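GDP-mannose-dependent alpha-(1-6)-phosphatidylinositol monomannoside mannosyltransferase (Corynebacterium glutamicum, PDB 3OKP) belongs to the GT-B clan of glycosyltransferases, two-domain enzymes whose domains face each other across a cleft, here modelled with guanosine-5'-diphosphate-alpha-D-mannose. Local coordinates at residues 144-147 / 148-151; 179-182 / 183-186. All blocks are in the same frame, centred on the assembly; numbering follows the deposited sequence.

Contact 1: 144-147 / 148-151; sequences LTYI and SQYT
The ring of Y146 and the carboxamide of Q149 meet with their planes 84° apart, close to perpendicular. The amide oxygen lies at the edge of the phenol ring, near its plane, and the phenol donates to it: Y146 OH to Q149 OE1 is 2.8 Å. The donor is tilted 31° out of the carbonyl plane. Q149 reaches back to the tyrosine because its chain is bent at chi2, although its CB points away from the 144-147 strand end. The carbonyl of S148 approaches the same ring obliquely, Y146 CD1 to S148 O measuring 3.2 Å. Beyond the two segments, the ring of H167 meets that of Y146 at an incline, and L152 and F155 of helix 149-159 pack on it, so the phenol is buried.

S148 is the N-cap of that helix. Set between the backbone N and the carbonyl carbon, its OG reaches forward over the first turn and accepts from T151 N at 3.3 Å, nearly straight at 167°; OG also bonds to the carbonyl of G291. Beside the cap, T151 OG1 lies 3.9 Å from I147 CG1, the two side chains crossing at about a right angle. A water joins I147 N, 3.1 Å away, to T151 OG1, 2.9 Å away. E316 takes the backbone N-H groups of Q149 and Y150 on its carboxylate oxygens. Strand end, turn and serine-capped helix start together form the strand-to-helix junction of a beta-alpha-beta unit in the seven-stranded parallel sheet, as expected of a Rossmann-like GT-B domain.

Contact 2: 179-182 / 183-186; sequences PATP and EDKS
From A180 through T181 the backbone runs extended, and at P182 it turns into helix 182-191, whose first i to i+4 bond joins K185 N to T181 O at 3.0 Å. T181 is the N-cap: its hydroxyl stands in for the missing helical partner of D184 N. That capping bond, D184 N to T181 OG1, is weak at 3.3 Å, although its N-H...O angle of 161° is good. The geometry follows from chi1 of T181, 59°, which sets OG1 between the backbone N and the carbonyl carbon, from where it faces D184 N. P182 follows at the first helical position, where its lack of an N-H costs no helical bond; its own carbonyl receives S186 N at 3.0 Å, the next bond of the same series. The S186 hydroxyl is hydrogen-bonded to D196.

The D184 side chain folds back beside the cap and crosses the threonine obliquely, CG lying 3.3 Å from T181 OG1. Its carboxylate is tied to the preceding backbone through a water that donates to D184 OD2 at 2.7 Å and accepts from T181 N at 3.1 Å. An acidic group at this end faces the positive pole of the helix dipole, which would probably favour its ionised form. E183 carries a second carboxylate on an extended chain that leads away from the loop.

On another side of the turn the contact is apolar. A180 and K185 also touch A271 and A272, respectively, at the end of helix 263-272, which places the helix start against that neighbour. Between loop and helix, the methyl A180 CB rests 4.0 Å from the methylene K185 CB.

Both contacts are helix starts capped by a hydroxyl residue, S148 in contact 1 and T181 in contact 2, but their surroundings differ. Contact 1 is largely buried, its centre about 12 Å from the centre of the chain; contact 2 lies on the surface, about 26 Å from that centre and on the opposite side of it. Their centres are about 35 Å apart and their nearest atoms about 22 Å, so they do not touch. Contact 1 closes before contact 2 opens along the chain. The bound guanosine-5'-diphosphate-alpha-D-mannose is about 8 Å from the side chain of I147, which puts contact 1 near the ligand, whose pocket residues fall between 205 and 298.

Contact 1: 144-147 / 148-151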
loop_
_atom_site.group_PDB
_atom_site.type_symbol
_atom_site.label_atom_id
_atom_site.label_comp_id
_atom_site.label_asym_id
_atom_site.label_seq_id
_atom_site.Cartn_x
_atom_site.Cartn_y
_atom_site.Cartn_z
ATOM N N LEU A 144 13.939 3.250 -12.047
ATOM C CA LEU A 144 12.487 3.250 -11.943
ATOM C C LEU A 144 12.046 2.225 -10.906
ATOM O O LEU A 144 12.332 1.031 -11.041
ATOM C CB LEU A 144 11.831 2.964 -13.297
ATOM C CG LEU A 144 10.324 3.240 -13.330
ATOM C CD1 LEU A 144 10.040 4.700 -13.685
ATOM C CD2 LEU A 144 9.628 2.306 -14.298
ATOM N N THR A 145 11.362 2.694 -9.867
ATOM C CA THR A 145 10.872 1.786 -8.829
ATOM C C THR A 145 9.428 1.348 -9.088
ATOM O O THR A 145 8.649 2.077 -9.704
ATOM C CB THR A 145 11.047 2.346 -7.390
ATOM O OG1 THR A 145 9.972 3.234 -7.064
ATOM C CG2 THR A 145 12.395 3.059 -7.225
ATOM N N TYR A 146 9.100 0.143 -8.625
ATOM C CA TYR A 146 7.783 -0.452 -8.823
ATOM C C TYR A 146 7.331 -1.147 -7.538
ATOM O O TYR A 146 8.162 -1.570 -6.734
ATOM C CB TYR A 146 7.811 -1.439 -10.001
ATOM C CG TYR A 146 8.771 -2.603 -9.823
ATOM C CD1 TYR A 146 8.354 -3.789 -9.219
ATOM C CD2 TYR A 146 10.093 -2.521 -10.265
ATOM C CE1 TYR A 146 9.227 -4.863 -9.052
ATOM C CE2 TYR A 146 10.977 -3.593 -10.102
ATOM C CZ TYR A 146 10.533 -4.758 -9.495
ATOM O OH TYR A 146 11.391 -5.824 -9.329
ATOM N N ILE A 147 6.018 -1.272 -7.358
ATOM C CA ILE A 147 5.450 -1.829 -6.123
ATOM C C ILE A 147 5.288 -3.362 -6.127
ATOM O O ILE A 147 5.345 -3.996 -5.072
ATOM C CB ILE A 147 4.113 -1.130 -5.720
ATOM C CG1 ILE A 147 2.996 -1.438 -6.727
ATOM C CG2 ILE A 147 4.328 0.382 -5.550
ATOM C CD1 ILE A 147 1.593 -1.071 -6.247
ATOM N N SER A 148 5.087 -3.945 -7.309
ATOM C CA SER A 148 4.942 -5.397 -7.440
ATOM C C SER A 148 5.455 -5.906 -8.784
ATOM O O SER A 148 5.546 -5.148 -9.752
ATOM C CB SER A 148 3.478 -5.815 -7.250
ATOM O OG SER A 148 2.635 -5.190 -8.205
ATOM N N GLN A 149 5.786 -7.195 -8.837
ATOM C CA GLN A 149 6.172 -7.839 -10.089
ATOM C C GLN A 149 5.034 -7.776 -11.102
ATOM O O GLN A 149 5.274 -7.726 -12.312
ATOM C CB GLN A 149 6.599 -9.291 -9.855
ATOM C CG GLN A 149 7.890 -9.452 -9.048
ATOM C CD GLN A 149 9.110 -8.825 -9.720
ATOM O OE1 GLN A 149 9.979 -8.268 -9.047
ATOM N NE2 GLN A 149 9.179 -8.915 -11.046
ATOM N N TYR A 150 3.798 -7.766 -10.598
ATOM C CA TYR A 150 2.620 -7.600 -11.443
ATOM C C TYR A 150 2.617 -6.268 -12.197
ATOM O O TYR A 150 2.495 -6.254 -13.424
ATOM C CB TYR A 150 1.320 -7.743 -10.641
ATOM C CG TYR A 150 0.094 -7.519 -11.497
ATOM C CD1 TYR A 150 -0.428 -8.550 -12.273
ATOM C CD2 TYR A 150 -0.527 -6.266 -11.556
ATOM C CE1 TYR A 150 -1.543 -8.354 -13.074
ATOM C CE2 TYR A 150 -1.645 -6.058 -12.359
ATOM C CZ TYR A 150 -2.147 -7.107 -13.114
ATOM O OH TYR A 150 -3.254 -6.921 -13.914
ATOM N N THR A 151 2.739 -5.158 -11.467
ATOM C CA THR A 151 2.718 -3.831 -12.097
ATOM C C THR A 151 3.877 -3.675 -13.074
ATOM O O THR A 151 3.695 -3.142 -14.173
ATOM C CB THR A 151 2.705 -2.658 -11.078
ATOM O OG1 THR A 151 3.880 -2.698 -10.258
ATOM C CG2 THR A 151 1.454 -2.709 -10.204
HETATM O O HOH W 1 4.284 0.104 -9.495
#

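Contact 2: 179-182 / 183-186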
loop_
_atom_site.group_PDB
_atom_site.type_symbol
_atom_site.label_atom_id
_atom_site.label_comp_id
_atom_site.label_asym_id
_atom_site.label_seq_id
_atom_site.Cartn_x
_atom_site.Cartn_y
_atom_site.Cartn_z
ATOM N N PRO A 179 1.266 -8.249 16.997
ATOM C CA PRO A 179 0.344 -9.222 17.594
ATOM C C PRO A 179 -0.204 -8.750 18.940
ATOM O O PRO A 179 0.513 -8.113 19.718
ATOM C CB PRO A 179 1.215 -10.468 17.771
ATOM C CG PRO A 179 2.270 -10.328 16.718
ATOM C CD PRO A 179 2.574 -8.860 16.700
ATOM N N ALA A 180 -1.477 -9.043 19.191
ATOM C CA ALA A 180 -2.129 -8.626 20.425
ATOM C C ALA A 180 -1.718 -9.516 21.583
ATOM O O ALA A 180 -1.557 -10.726 21.421
ATOM C CB ALA A 180 -3.644 -8.643 20.264
ATOM N N THR A 181 -1.542 -8.910 22.752
ATOM C CA THR A 181 -1.398 -9.672 23.985
ATOM C C THR A 181 -2.732 -10.369 24.252
ATOM O O THR A 181 -3.781 -9.874 23.825
ATOM C CB THR A 181 -1.031 -8.769 25.184
ATOM O OG1 THR A 181 -2.040 -7.767 25.363
ATOM C CG2 THR A 181 0.324 -8.096 24.959
ATOM N N PRO A 182 -2.704 -11.534 24.923
ATOM C CA PRO A 182 -3.952 -12.194 25.311
ATOM C C PRO A 182 -4.957 -11.260 26.001
ATOM O O PRO A 182 -6.157 -11.362 25.734
ATOM C CB PRO A 182 -3.484 -13.290 26.269
ATOM C CG PRO A 182 -2.118 -13.630 25.779
ATOM C CD PRO A 182 -1.521 -12.323 25.327
ATOM N N GLU A 183 -4.474 -10.355 26.857
ATOM C CA GLU A 183 -5.355 -9.410 27.553
ATOM C C GLU A 183 -6.093 -8.498 26.575
ATOM O O GLU A 183 -7.315 -8.362 26.650
ATOM C CB GLU A 183 -4.592 -8.571 28.593
ATOM C CG GLU A 183 -5.507 -7.637 29.408
ATOM C CD GLU A 183 -4.777 -6.766 30.430
ATOM O OE1 GLU A 183 -3.542 -6.889 30.594
ATOM O OE2 GLU A 183 -5.458 -5.945 31.081
ATOM N N ASP A 184 -5.345 -7.884 25.661
ATOM C CA ASP A 184 -5.914 -6.942 24.704
ATOM C C ASP A 184 -6.870 -7.618 23.724
ATOM O O ASP A 184 -7.928 -7.070 23.411
ATOM C CB ASP A 184 -4.806 -6.181 23.966
ATOM C CG ASP A 184 -4.061 -5.209 24.873
ATOM O OD1 ASP A 184 -4.542 -4.939 25.993
ATOM O OD2 ASP A 184 -2.994 -4.707 24.464
ATOM N N LYS A 185 -6.493 -8.811 23.264
ATOM C CA LYS A 185 -7.321 -9.607 22.356
ATOM C C LYS A 185 -8.653 -10.000 23.007
ATOM O O LYS A 185 -9.709 -9.905 22.378
ATOM C CB LYS A 185 -6.556 -10.854 21.891
ATOM C CG LYS A 185 -7.345 -11.781 20.969
ATOM C CD LYS A 185 -6.485 -12.930 20.475
ATOM C CE LYS A 185 -7.266 -13.856 19.546
ATOM N NZ LYS A 185 -6.372 -14.884 18.948
ATOM N N SER A 186 -8.592 -10.442 24.262
ATOM C CA SER A 186 -9.796 -10.820 24.998
ATOM C C SER A 186 -10.720 -9.617 25.221
ATOM O O SER A 186 -11.931 -9.725 25.030
ATOM C CB SER A 186 -9.436 -11.488 26.329
ATOM O OG SER A 186 -10.573 -12.107 26.906
HETATM O O HOH W 2 -1.909 -5.833 22.323
#